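Local coordinates for pyoverdine biosynthesis protein PvcB (PDB 4YLM) that catalyses the iron- and 2-oxoglutarate-dependent oxidation of tyrosine isonitrile in the biosynthesis of paerucumarin, as a member of the TauD/TfdA dioxygenase family, at residues His128-Pro133 with His273-His278; Met38-Leu43 with Ala64-Ala69; Pro147-Leu152 with Arg233-Pro238. All blocks are in the same frame, centred on the assembly; numbering follows the deposited sequence.

Interaction 1: His128-Pro133 with His273-His278; sequences HCVDAP and HLRRVH
His128 and Arg275 face each other as an antiparallel hydrogen-bonded pair, and their backbones exchange two bonds: His128 N to Arg275 O at 2.8 Å, and Arg275 N back to His128 O at 2.9 Å. Cys129 and Leu274 follow as a non-hydrogen-bonded pair, with a CA-H...O contact from Leu274 CA to His128 O. At the other end His273 N gives a nearly straight bond, 166° at the hydrogen, to Asp131 O. Between these fixed points the first strand carries one residue more than the second. Val130 and Asp131 both lie opposite His273 and both direct their N-H groups at His273 O; the two bonds are weak, the first strongly bent and the second long. This is a classic beta bulge, set in the antiparallel pairing of strands 120-131 and 272-286 within the main sheet of the cupin-like oxygenase fold.

The bulge places Val130 alongside His273, pointing the same way, and Val130 CB sits over one face of the imidazole, 3.9 Å from the centroid, in a CH-pi contact. With CG1 anti to the backbone N (chi1 176°), the methyls divide: Val130 CG1 reaches His273 ND1, while Val130 CG2 lies over one face of the Arg275 guanidinium, 3.5 Å from Arg275 NH1. Separately, on the other side of the sheet, Leu274 CD2 packs against Cys129 CB at 3.8 Å.

Polar side-chain ends are tied mostly to third parties. Glu92 holds both His273 NE2 and, through a salt bridge, Arg275 NE, which would fix the two groups against which Val130 packs. His128 NE2 is bonded to Asp249. One water bridges two further nitrogens, 2.9 Å from His128 ND1 and 2.8 Å from Arg275 NH1; it lies in the plane of both groups and accepts from the arginine.

Interaction 2: Met38-Leu43 with Ala64-Ala69; sequences MHVGEL and AAFADA
His39 and Phe66 meet from different first torsions: CG stands anti to the backbone N in His39 (chi1 -174°) and anti to the carbonyl carbon in Phe66, and from these positions the two rings come together. The result is an edge-to-face, or T-shaped, aromatic pair: the imidazole edge is directed toward the phenyl face, with centroids 5.4 Å apart and planes at 89°. His39 CE1 makes the closest touch, to Phe66 CE1.

The pair joins two loops, one between strand 29-33 and helix 45-55, the other between strand 57-60 and helix 69-79. Their backbones meet in a single bridge at His39 and Ala64. Ala64 N bonds to Met38 O at 2.9 Å, and Val40 N bonds to Ala64 O at 3.2 Å, approaching almost in line with the carbonyl. Ala64 O also lies 3.5 Å above the His39 ring plane, toward the rim, and takes a CA-H...O contact from His39 CA.

Val40 crosses Phe66 at about a right angle, with Val40 CG2 only 3.2 Å from Phe66 CZ, a tight fit. Leu251 of strand 251-255 packs on both side chains, and Phe192 of the second subunit packs on His39, so the joint also borders a subunit interface.

A short 3-10 turn at residues 40-42 sets the histidine. Glu42 OE2 receives His39 N from above the carboxylate plane, and Arg35 forms a salt bridge with Glu42 OE1. The imidazole's rotation is fixed by Gly41 N, which donates in the ring plane to His39 ND1 at 3.0 Å, with 168° at the hydrogen.

Interaction 3: Pro147-Leu152 with Arg233-Pro238; sequences PAALQL and RCLYHP
Helix 146-152 packs against the end of helix 224-235 and the loop that follows it, with Leu152 meeting His237 and Cys234. Leu152 supplies the main side chain. Leu152 CD2 stands over the centre of the His237 ring, 3.9 Å from the centroid and 7° off the normal, a CH-pi contact, while Leu152 CD1 reaches His237 CB at 3.5 Å. Pro238 CD lies over the rim of the opposite face of the imidazole, and His237 ND1 is tied to the backbone N of Gln239.

Leu195 of strand 193-195 packs on both Ala149 and Leu235, tying the helix pair to that strand within this TauD/TfdA-family oxygenase. Ala149 CB touches both Leu235 CD2, 3.6 Å away, and Cys234 CB, 3.9 Å away. Cys234 SG turns to Leu152 CB at 3.8 Å.

The polar element is Arg233, whose chain bends at chi3 (70°). Arg233 NH2 donates to Leu152 O at 3.2 Å; the oxygen lies near the guanidinium plane, whereas the donor stands above the carbonyl plane. Glu157 forms a salt bridge with the same NH2.

Interactions 1 and 2 adjoin, their centres 13 Å apart. The side chains on the His128 and Arg275 side of the sheet meet the loop at residues 64-69: His128 NE2 lies 3.5 Å from Ala65 CB, and Arg275 NH1 packs 3.4 Å from Ala69 N at the start of helix 69-79. Interaction 3 is remote, on the opposite side of the chain's centre, with nearest atoms about 17 Å from interaction 1 and about 24 Å from interaction 2. Interactions 1 and 3 both approach the probable iron site: the side chains of Leu274 and Leu235 each lie about 10 Å from that of His261. Interaction 2 is away from it.

Interaction 1: His128-Pro133 with His273-His278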
ATOM      1  N   HIS A 128      -0.694 -17.792  14.471  1.00 24.23           N
ATOM      2  CA  HIS A 128      -1.684 -17.315  15.416  1.00 24.42           C
ATOM      3  C   HIS A 128      -1.483 -18.070  16.739  1.00 26.19           C
ATOM      4  O   HIS A 128      -1.485 -19.299  16.752  1.00 24.88           O
ATOM      5  CB  HIS A 128      -3.081 -17.586  14.884  1.00 23.32           C
ATOM      6  CG  HIS A 128      -4.176 -17.268  15.858  1.00 26.86           C
ATOM      7  ND1 HIS A 128      -5.350 -17.994  15.920  1.00 27.03           N
ATOM      8  CD2 HIS A 128      -4.281 -16.303  16.801  1.00 26.19           C
ATOM      9  CE1 HIS A 128      -6.127 -17.489  16.863  1.00 27.34           C
ATOM     10  NE2 HIS A 128      -5.503 -16.462  17.412  1.00 29.02           N
ATOM     11  N   CYS A 129      -1.286 -17.347  17.835  1.00 24.54           N
ATOM     12  CA  CYS A 129      -1.239 -17.994  19.146  1.00 27.47           C
ATOM     13  C   CYS A 129      -2.657 -18.183  19.663  1.00 26.57           C
ATOM     14  O   CYS A 129      -3.319 -17.225  20.069  1.00 26.70           O
ATOM     15  CB  CYS A 129      -0.420 -17.181  20.147  1.00 27.86           C
ATOM     16  SG  CYS A 129      -0.307 -17.952  21.789  1.00 31.78           S
ATOM     17  N   VAL A 130      -3.141 -19.416  19.614  1.00 28.46           N
ATOM     18  CA  VAL A 130      -4.492 -19.692  20.083  1.00 29.13           C
ATOM     19  C   VAL A 130      -4.575 -19.500  21.593  1.00 31.12           C
ATOM     20  O   VAL A 130      -5.543 -18.932  22.108  1.00 32.41           O
ATOM     21  CB  VAL A 130      -4.944 -21.114  19.714  1.00 32.57           C
ATOM     22  CG1 VAL A 130      -6.322 -21.404  20.308  1.00 32.27           C
ATOM     23  CG2 VAL A 130      -4.958 -21.277  18.207  1.00 33.15           C
ATOM     24  N   ASP A 131      -3.547 -19.967  22.294  1.00 30.64           N
ATOM     25  CA  ASP A 131      -3.535 -19.923  23.749  1.00 36.64           C
ATOM     26  C   ASP A 131      -2.104 -20.021  24.263  1.00 32.66           C
ATOM     27  O   ASP A 131      -1.304 -20.810  23.757  1.00 31.44           O
ATOM     28  CB  ASP A 131      -4.384 -21.076  24.309  1.00 38.30           C
ATOM     29  CG  ASP A 131      -4.680 -20.923  25.790  1.00 44.77           C
ATOM     30  OD1 ASP A 131      -4.862 -19.775  26.252  1.00 46.95           O
ATOM     31  OD2 ASP A 131      -4.741 -21.963  26.489  1.00 51.55           O
ATOM     32  N   ALA A 132      -1.771 -19.194  25.247  1.00 33.92           N
ATOM     33  CA  ALA A 132      -0.475 -19.294  25.913  1.00 39.99           C
ATOM     34  C   ALA A 132      -0.641 -18.926  27.382  1.00 46.58           C
ATOM     35  O   ALA A 132      -0.236 -17.850  27.803  1.00 44.32           O
ATOM     36  CB  ALA A 132       0.547 -18.390  25.245  1.00 36.04           C
ATOM     37  N   PRO A 133      -1.259 -19.824  28.165  1.00 49.84           N
ATOM     38  CA  PRO A 133      -1.550 -19.551  29.575  1.00 56.74           C
ATOM     39  C   PRO A 133      -0.297 -19.697  30.441  1.00 58.90           C
ATOM     40  O   PRO A 133       0.557 -20.540  30.159  1.00 56.45           O
ATOM     41  CB  PRO A 133      -2.583 -20.624  29.926  1.00 53.61           C
ATOM     42  CG  PRO A 133      -2.216 -21.775  29.045  1.00 53.13           C
ATOM     43  CD  PRO A 133      -1.682 -21.175  27.761  1.00 47.61           C
ATOM     44  N   HIS A 273      -0.518 -23.259  22.486  1.00 33.49           N
ATOM     45  CA  HIS A 273      -1.161 -23.660  21.254  1.00 31.88           C
ATOM     46  C   HIS A 273      -0.936 -22.602  20.159  1.00 30.21           C
ATOM     47  O   HIS A 273      -1.444 -21.487  20.255  1.00 28.11           O
ATOM     48  CB  HIS A 273      -2.652 -23.885  21.513  1.00 26.18           C
ATOM     49  CG  HIS A 273      -3.395 -24.442  20.340  1.00 33.12           C
ATOM     50  ND1 HIS A 273      -4.727 -24.793  20.402  1.00 32.90           N
ATOM     51  CD2 HIS A 273      -2.993 -24.701  19.072  1.00 33.04           C
ATOM     52  CE1 HIS A 273      -5.113 -25.249  19.224  1.00 38.04           C
ATOM     53  NE2 HIS A 273      -4.083 -25.198  18.396  1.00 32.03           N
ATOM     54  N   LEU A 274      -0.158 -22.959  19.140  1.00 27.47           N
ATOM     55  CA  LEU A 274       0.074 -22.096  17.984  1.00 30.77           C
ATOM     56  C   LEU A 274      -0.485 -22.747  16.735  1.00 34.41           C
ATOM     57  O   LEU A 274      -0.570 -23.979  16.650  1.00 28.96           O
ATOM     58  CB  LEU A 274       1.577 -21.877  17.738  1.00 28.82           C
ATOM     59  CG  LEU A 274       2.460 -21.357  18.862  1.00 34.44           C
ATOM     60  CD1 LEU A 274       3.881 -21.208  18.348  1.00 31.70           C
ATOM     61  CD2 LEU A 274       1.927 -20.030  19.400  1.00 32.94           C
ATOM     62  N   ARG A 275      -0.817 -21.910  15.756  1.00 26.43           N
ATOM     63  CA  ARG A 275      -1.256 -22.359  14.442  1.00 24.49           C
ATOM     64  C   ARG A 275      -0.454 -21.628  13.377  1.00 29.22           C
ATOM     65  O   ARG A 275      -0.327 -20.405  13.434  1.00 28.51           O
ATOM     66  CB  ARG A 275      -2.754 -22.077  14.262  1.00 26.42           C
ATOM     67  CG  ARG A 275      -3.646 -23.112  14.946  1.00 26.32           C
ATOM     68  CD  ARG A 275      -5.117 -22.757  14.876  1.00 27.57           C
ATOM     69  NE  ARG A 275      -5.876 -23.792  15.558  1.00 29.73           N
ATOM     70  CZ  ARG A 275      -7.024 -23.601  16.195  1.00 32.69           C
ATOM     71  NH1 ARG A 275      -7.591 -22.398  16.233  1.00 27.39           N
ATOM     72  NH2 ARG A 275      -7.607 -24.632  16.801  1.00 30.07           N
ATOM     73  N   ARG A 276       0.093 -22.365  12.412  1.00 26.18           N
ATOM     74  CA  ARG A 276       0.918 -21.748  11.379  1.00 24.73           C
ATOM     75  C   ARG A 276       0.377 -21.980   9.974  1.00 27.11           C
ATOM     76  O   ARG A 276      -0.004 -23.104   9.618  1.00 26.13           O
ATOM     77  CB  ARG A 276       2.357 -22.261  11.448  1.00 22.30           C
ATOM     78  CG  ARG A 276       3.273 -21.627  10.390  1.00 24.36           C
ATOM     79  CD  ARG A 276       4.351 -22.603   9.934  1.00 28.69           C
ATOM     80  NE  ARG A 276       3.794 -23.681   9.124  1.00 28.20           N
ATOM     81  CZ  ARG A 276       4.440 -24.809   8.838  1.00 29.84           C
ATOM     82  NH1 ARG A 276       5.661 -25.006   9.302  1.00 30.38           N
ATOM     83  NH2 ARG A 276       3.861 -25.744   8.096  1.00 30.08           N
ATOM     84  N   VAL A 277       0.370 -20.909   9.180  1.00 25.05           N
ATOM     85  CA  VAL A 277      -0.000 -20.947   7.769  1.00 20.53           C
ATOM     86  C   VAL A 277       1.146 -20.359   6.942  1.00 28.37           C
ATOM     87  O   VAL A 277       1.759 -19.361   7.341  1.00 22.98           O
ATOM     88  CB  VAL A 277      -1.285 -20.124   7.523  1.00 25.39           C
ATOM     89  CG1 VAL A 277      -1.673 -20.125   6.027  1.00 19.48           C
ATOM     90  CG2 VAL A 277      -2.433 -20.655   8.401  1.00 23.51           C
ATOM     91  N   HIS A 278       1.453 -20.992   5.811  1.00 24.29           N
ATOM     92  CA  HIS A 278       2.462 -20.499   4.886  1.00 24.75           C
ATOM     93  C   HIS A 278       1.791 -19.705   3.766  1.00 23.86           C
ATOM     94  O   HIS A 278       0.723 -20.091   3.295  1.00 24.62           O
ATOM     95  CB  HIS A 278       3.225 -21.671   4.269  1.00 25.79           C
ATOM     96  CG  HIS A 278       4.317 -22.217   5.136  1.00 29.20           C
ATOM     97  ND1 HIS A 278       4.578 -23.566   5.233  1.00 27.85           N
ATOM     98  CD2 HIS A 278       5.244 -21.597   5.905  1.00 26.82           C
ATOM     99  CE1 HIS A 278       5.613 -23.756   6.037  1.00 28.27           C
ATOM    100  NE2 HIS A 278       6.031 -22.578   6.463  1.00 28.59           N
TER
HETATM  101  O   HOH W   1      -7.061 -20.063  14.796  1.00 27.79           O

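Interaction 2: Met38-Leu43 with Ala64-Ala69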
ATOM      1  N   MET A  38     -10.756  -4.070  18.456  1.00 26.75           N
ATOM      2  CA  MET A  38     -10.319  -4.242  17.067  1.00 23.84           C
ATOM      3  C   MET A  38      -9.808  -5.652  16.777  1.00 25.12           C
ATOM      4  O   MET A  38      -9.116  -6.265  17.589  1.00 22.93           O
ATOM      5  CB  MET A  38      -9.272  -3.192  16.701  1.00 25.30           C
ATOM      6  CG  MET A  38      -8.681  -3.331  15.298  1.00 26.21           C
ATOM      7  SD  MET A  38      -7.576  -1.936  14.952  1.00 25.05           S
ATOM      8  CE  MET A  38      -8.730  -0.601  14.843  1.00 26.23           C
ATOM      9  N   HIS A  39     -10.167  -6.167  15.608  1.00 22.23           N
ATOM     10  CA  HIS A  39      -9.819  -7.524  15.192  1.00 22.97           C
ATOM     11  C   HIS A  39      -8.705  -7.406  14.145  1.00 22.34           C
ATOM     12  O   HIS A  39      -8.639  -6.403  13.449  1.00 20.42           O
ATOM     13  CB  HIS A  39     -11.079  -8.141  14.578  1.00 24.88           C
ATOM     14  CG  HIS A  39     -10.962  -9.588  14.220  1.00 24.62           C
ATOM     15  ND1 HIS A  39     -10.272 -10.027  13.111  1.00 26.70           N
ATOM     16  CD2 HIS A  39     -11.518 -10.691  14.781  1.00 24.41           C
ATOM     17  CE1 HIS A  39     -10.374 -11.344  13.026  1.00 28.23           C
ATOM     18  NE2 HIS A  39     -11.128 -11.770  14.025  1.00 26.87           N
ATOM     19  N   VAL A  40      -7.825  -8.400  14.028  1.00 21.79           N
ATOM     20  CA  VAL A  40      -6.707  -8.277  13.104  1.00 23.34           C
ATOM     21  C   VAL A  40      -7.173  -8.036  11.663  1.00 24.24           C
ATOM     22  O   VAL A  40      -6.470  -7.397  10.881  1.00 19.71           O
ATOM     23  CB  VAL A  40      -5.785  -9.517  13.099  1.00 28.21           C
ATOM     24  CG1 VAL A  40      -5.079  -9.680  14.450  1.00 24.65           C
ATOM     25  CG2 VAL A  40      -6.573 -10.746  12.742  1.00 31.03           C
ATOM     26  N   GLY A  41      -8.349  -8.556  11.320  1.00 24.58           N
ATOM     27  CA  GLY A  41      -8.845  -8.493   9.953  1.00 24.08           C
ATOM     28  C   GLY A  41      -9.252  -7.102   9.502  1.00 22.15           C
ATOM     29  O   GLY A  41      -9.403  -6.841   8.309  1.00 24.01           O
ATOM     30  N   GLU A  42      -9.441  -6.204  10.458  1.00 20.25           N
ATOM     31  CA  GLU A  42      -9.773  -4.819  10.142  1.00 21.09           C
ATOM     32  C   GLU A  42      -8.626  -4.075   9.434  1.00 22.99           C
ATOM     33  O   GLU A  42      -8.866  -3.106   8.721  1.00 22.20           O
ATOM     34  CB  GLU A  42     -10.246  -4.081  11.405  1.00 21.01           C
ATOM     35  CG  GLU A  42     -11.520  -4.714  11.990  1.00 24.86           C
ATOM     36  CD  GLU A  42     -12.001  -4.070  13.285  1.00 22.32           C
ATOM     37  OE1 GLU A  42     -12.234  -2.851  13.317  1.00 27.71           O
ATOM     38  OE2 GLU A  42     -12.174  -4.804  14.271  1.00 28.53           O
ATOM     39  N   LEU A  43      -7.391  -4.538   9.606  1.00 22.21           N
ATOM     40  CA  LEU A  43      -6.253  -3.922   8.915  1.00 19.48           C
ATOM     41  C   LEU A  43      -6.133  -4.508   7.507  1.00 21.77           C
ATOM     42  O   LEU A  43      -6.473  -5.664   7.291  1.00 23.85           O
ATOM     43  CB  LEU A  43      -4.955  -4.169   9.706  1.00 20.66           C
ATOM     44  CG  LEU A  43      -4.975  -3.653  11.153  1.00 21.27           C
ATOM     45  CD1 LEU A  43      -3.658  -3.983  11.862  1.00 23.67           C
ATOM     46  CD2 LEU A  43      -5.221  -2.148  11.155  1.00 23.82           C
ATOM     47  N   ALA A  64      -8.360  -8.716  18.888  1.00 26.06           N
ATOM     48  CA  ALA A  64      -9.223  -9.893  18.892  1.00 26.28           C
ATOM     49  C   ALA A  64      -8.759 -10.665  17.672  1.00 30.06           C
ATOM     50  O   ALA A  64      -8.446 -10.070  16.633  1.00 32.29           O
ATOM     51  CB  ALA A  64     -10.697  -9.492  18.735  1.00 25.76           C
ATOM     52  N   ALA A  65      -8.704 -11.980  17.773  1.00 32.02           N
ATOM     53  CA  ALA A  65      -8.256 -12.776  16.639  1.00 31.50           C
ATOM     54  C   ALA A  65      -9.245 -13.912  16.305  1.00 32.16           C
ATOM     55  O   ALA A  65     -10.444 -13.803  16.551  1.00 28.54           O
ATOM     56  CB  ALA A  65      -6.816 -13.304  16.872  1.00 29.10           C
ATOM     57  N   PHE A  66      -8.734 -14.996  15.743  1.00 32.20           N
ATOM     58  CA  PHE A  66      -9.585 -15.963  15.070  1.00 32.26           C
ATOM     59  C   PHE A  66     -10.195 -17.004  16.010  1.00 31.55           C
ATOM     60  O   PHE A  66      -9.508 -17.588  16.844  1.00 30.04           O
ATOM     61  CB  PHE A  66      -8.803 -16.602  13.922  1.00 28.89           C
ATOM     62  CG  PHE A  66      -8.172 -15.587  13.011  1.00 30.33           C
ATOM     63  CD1 PHE A  66      -8.896 -15.031  11.965  1.00 29.01           C
ATOM     64  CD2 PHE A  66      -6.876 -15.147  13.236  1.00 27.10           C
ATOM     65  CE1 PHE A  66      -8.323 -14.072  11.133  1.00 30.21           C
ATOM     66  CE2 PHE A  66      -6.295 -14.189  12.415  1.00 32.67           C
ATOM     67  CZ  PHE A  66      -7.023 -13.649  11.355  1.00 29.68           C
ATOM     68  N   ALA A  67     -11.494 -17.222  15.858  1.00 32.93           N
ATOM     69  CA  ALA A  67     -12.228 -18.124  16.738  1.00 35.39           C
ATOM     70  C   ALA A  67     -11.823 -19.576  16.548  1.00 33.87           C
ATOM     71  O   ALA A  67     -11.952 -20.378  17.467  1.00 36.48           O
ATOM     72  CB  ALA A  67     -13.750 -17.954  16.537  1.00 35.48           C
ATOM     73  N   ASP A  68     -11.336 -19.919  15.358  1.00 31.10           N
ATOM     74  CA  ASP A  68     -10.965 -21.301  15.067  1.00 29.83           C
ATOM     75  C   ASP A  68     -10.052 -21.389  13.848  1.00 29.32           C
ATOM     76  O   ASP A  68      -9.761 -20.371  13.222  1.00 29.14           O
ATOM     77  CB  ASP A  68     -12.224 -22.184  14.912  1.00 32.20           C
ATOM     78  CG  ASP A  68     -13.226 -21.620  13.903  1.00 36.19           C
ATOM     79  OD1 ASP A  68     -12.804 -21.064  12.869  1.00 34.19           O
ATOM     80  OD2 ASP A  68     -14.443 -21.734  14.145  1.00 41.30           O
ATOM     81  N   ALA A  69      -9.584 -22.592  13.523  1.00 28.55           N
ATOM     82  CA  ALA A  69      -8.624 -22.777  12.429  1.00 28.12           C
ATOM     83  C   ALA A  69      -9.234 -22.443  11.071  1.00 32.76           C
ATOM     84  O   ALA A  69      -8.528 -22.037  10.145  1.00 29.08           O
ATOM     85  CB  ALA A  69      -8.086 -24.192  12.415  1.00 28.71           C
TER

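Interaction 3: Pro147-Leu152 with Arg233-Pro238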
ATOM      1  N   PRO A 147      20.193  -9.850   7.191  1.00 24.89           N
ATOM      2  CA  PRO A 147      20.896  -8.603   6.840  1.00 22.30           C
ATOM      3  C   PRO A 147      21.573  -7.955   8.048  1.00 25.36           C
ATOM      4  O   PRO A 147      22.666  -7.404   7.894  1.00 24.30           O
ATOM      5  CB  PRO A 147      19.781  -7.699   6.286  1.00 24.91           C
ATOM      6  CG  PRO A 147      18.743  -8.702   5.733  1.00 22.83           C
ATOM      7  CD  PRO A 147      18.780  -9.841   6.762  1.00 20.21           C
ATOM      8  N   ALA A 148      20.950  -8.012   9.224  1.00 22.63           N
ATOM      9  CA  ALA A 148      21.600  -7.491  10.423  1.00 25.35           C
ATOM     10  C   ALA A 148      22.900  -8.253  10.711  1.00 30.67           C
ATOM     11  O   ALA A 148      23.936  -7.648  11.000  1.00 29.80           O
ATOM     12  CB  ALA A 148      20.677  -7.558  11.615  1.00 21.33           C
ATOM     13  N   ALA A 149      22.843  -9.582  10.632  1.00 28.24           N
ATOM     14  CA  ALA A 149      24.034 -10.407  10.845  1.00 28.88           C
ATOM     15  C   ALA A 149      25.142 -10.012   9.866  1.00 30.93           C
ATOM     16  O   ALA A 149      26.320  -9.936  10.240  1.00 32.54           O
ATOM     17  CB  ALA A 149      23.694 -11.897  10.711  1.00 26.47           C
ATOM     18  N   LEU A 150      24.765  -9.739   8.616  1.00 29.00           N
ATOM     19  CA  LEU A 150      25.739  -9.318   7.610  1.00 29.44           C
ATOM     20  C   LEU A 150      26.423  -7.998   7.961  1.00 33.85           C
ATOM     21  O   LEU A 150      27.575  -7.783   7.586  1.00 32.16           O
ATOM     22  CB  LEU A 150      25.117  -9.247   6.212  1.00 28.59           C
ATOM     23  CG  LEU A 150      25.024 -10.562   5.430  1.00 31.09           C
ATOM     24  CD1 LEU A 150      23.972 -10.490   4.298  1.00 25.36           C
ATOM     25  CD2 LEU A 150      26.403 -10.958   4.877  1.00 31.12           C
ATOM     26  N   GLN A 151      25.728  -7.123   8.685  1.00 29.72           N
ATOM     27  CA  GLN A 151      26.308  -5.835   9.073  1.00 33.71           C
ATOM     28  C   GLN A 151      27.255  -5.988  10.266  1.00 33.74           C
ATOM     29  O   GLN A 151      28.043  -5.095  10.554  1.00 35.04           O
ATOM     30  CB  GLN A 151      25.221  -4.816   9.444  1.00 31.85           C
ATOM     31  CG  GLN A 151      24.109  -4.633   8.417  1.00 27.59           C
ATOM     32  CD  GLN A 151      24.620  -4.452   7.015  1.00 34.73           C
ATOM     33  OE1 GLN A 151      25.410  -3.552   6.744  1.00 31.97           O
ATOM     34  NE2 GLN A 151      24.166  -5.311   6.101  1.00 38.25           N
ATOM     35  N   LEU A 152      27.155  -7.107  10.974  1.00 31.90           N
ATOM     36  CA  LEU A 152      27.994  -7.343  12.146  1.00 37.71           C
ATOM     37  C   LEU A 152      29.322  -8.002  11.800  1.00 38.80           C
ATOM     38  O   LEU A 152      30.290  -7.898  12.554  1.00 42.11           O
ATOM     39  CB  LEU A 152      27.253  -8.187  13.176  1.00 33.43           C
ATOM     40  CG  LEU A 152      26.095  -7.460  13.858  1.00 39.65           C
ATOM     41  CD1 LEU A 152      25.133  -8.441  14.504  1.00 33.44           C
ATOM     42  CD2 LEU A 152      26.631  -6.464  14.872  1.00 41.78           C
ATOM     43  N   ARG A 233      27.925 -16.114  16.009  1.00 31.96           N
ATOM     44  CA  ARG A 233      28.167 -14.868  16.735  1.00 32.22           C
ATOM     45  C   ARG A 233      27.271 -13.752  16.187  1.00 30.92           C
ATOM     46  O   ARG A 233      26.741 -12.939  16.935  1.00 28.69           O
ATOM     47  CB  ARG A 233      29.629 -14.434  16.601  1.00 34.32           C
ATOM     48  CG  ARG A 233      29.960 -13.168  17.375  1.00 38.21           C
ATOM     49  CD  ARG A 233      31.375 -12.650  17.080  1.00 41.07           C
ATOM     50  NE  ARG A 233      31.527 -12.095  15.734  1.00 37.24           N
ATOM     51  CZ  ARG A 233      31.213 -10.849  15.394  1.00 41.24           C
ATOM     52  NH1 ARG A 233      30.713 -10.013  16.299  1.00 39.97           N
ATOM     53  NH2 ARG A 233      31.397 -10.433  14.146  1.00 39.79           N
ATOM     54  N   CYS A 234      27.121 -13.718  14.872  1.00 30.79           N
ATOM     55  CA  CYS A 234      26.413 -12.614  14.229  1.00 31.50           C
ATOM     56  C   CYS A 234      24.897 -12.835  14.208  1.00 29.85           C
ATOM     57  O   CYS A 234      24.130 -11.905  14.437  1.00 29.73           O
ATOM     58  CB  CYS A 234      26.963 -12.375  12.823  1.00 30.47           C
ATOM     59  SG  CYS A 234      28.675 -11.730  12.808  1.00 32.82           S
ATOM     60  N   LEU A 235      24.475 -14.071  13.960  1.00 28.72           N
ATOM     61  CA  LEU A 235      23.055 -14.394  13.936  1.00 27.61           C
ATOM     62  C   LEU A 235      22.421 -14.346  15.318  1.00 33.32           C
ATOM     63  O   LEU A 235      21.244 -13.995  15.442  1.00 28.92           O
ATOM     64  CB  LEU A 235      22.815 -15.749  13.268  1.00 26.72           C
ATOM     65  CG  LEU A 235      23.097 -15.801  11.769  1.00 28.46           C
ATOM     66  CD1 LEU A 235      23.219 -17.259  11.304  1.00 26.41           C
ATOM     67  CD2 LEU A 235      21.989 -15.040  10.997  1.00 25.60           C
ATOM     68  N   TYR A 236      23.184 -14.676  16.363  1.00 27.72           N
ATOM     69  CA  TYR A 236      22.622 -14.646  17.715  1.00 27.88           C
ATOM     70  C   TYR A 236      22.917 -13.348  18.463  1.00 25.36           C
ATOM     71  O   TYR A 236      22.532 -13.183  19.617  1.00 30.59           O
ATOM     72  CB  TYR A 236      23.070 -15.860  18.545  1.00 30.19           C
ATOM     73  CG  TYR A 236      22.414 -17.163  18.137  1.00 30.86           C
ATOM     74  CD1 TYR A 236      21.167 -17.528  18.644  1.00 29.05           C
ATOM     75  CD2 TYR A 236      23.036 -18.025  17.241  1.00 29.27           C
ATOM     76  CE1 TYR A 236      20.559 -18.733  18.273  1.00 31.76           C
ATOM     77  CE2 TYR A 236      22.443 -19.220  16.865  1.00 29.72           C
ATOM     78  CZ  TYR A 236      21.208 -19.571  17.382  1.00 34.74           C
ATOM     79  OH  TYR A 236      20.632 -20.765  17.007  1.00 33.23           O
ATOM     80  N   HIS A 237      23.594 -12.430  17.798  1.00 27.80           N
ATOM     81  CA  HIS A 237      23.873 -11.111  18.355  1.00 31.16           C
ATOM     82  C   HIS A 237      22.566 -10.343  18.630  1.00 35.85           C
ATOM     83  O   HIS A 237      21.597 -10.443  17.866  1.00 34.13           O
ATOM     84  CB  HIS A 237      24.757 -10.346  17.374  1.00 28.97           C
ATOM     85  CG  HIS A 237      25.337  -9.084  17.925  1.00 34.52           C
ATOM     86  ND1 HIS A 237      24.579  -7.961  18.179  1.00 36.14           N
ATOM     87  CD2 HIS A 237      26.613  -8.759  18.250  1.00 37.89           C
ATOM     88  CE1 HIS A 237      25.358  -7.000  18.643  1.00 38.13           C
ATOM     89  NE2 HIS A 237      26.597  -7.459  18.701  1.00 40.54           N
ATOM     90  N   PRO A 238      22.528  -9.580  19.731  1.00 35.09           N
ATOM     91  CA  PRO A 238      21.329  -8.816  20.102  1.00 34.04           C
ATOM     92  C   PRO A 238      20.823  -7.861  19.008  1.00 33.07           C
ATOM     93  O   PRO A 238      19.630  -7.548  19.003  1.00 32.08           O
ATOM     94  CB  PRO A 238      21.785  -8.028  21.337  1.00 37.83           C
ATOM     95  CG  PRO A 238      22.868  -8.891  21.942  1.00 39.28           C
ATOM     96  CD  PRO A 238      23.567  -9.542  20.781  1.00 35.89           C
TER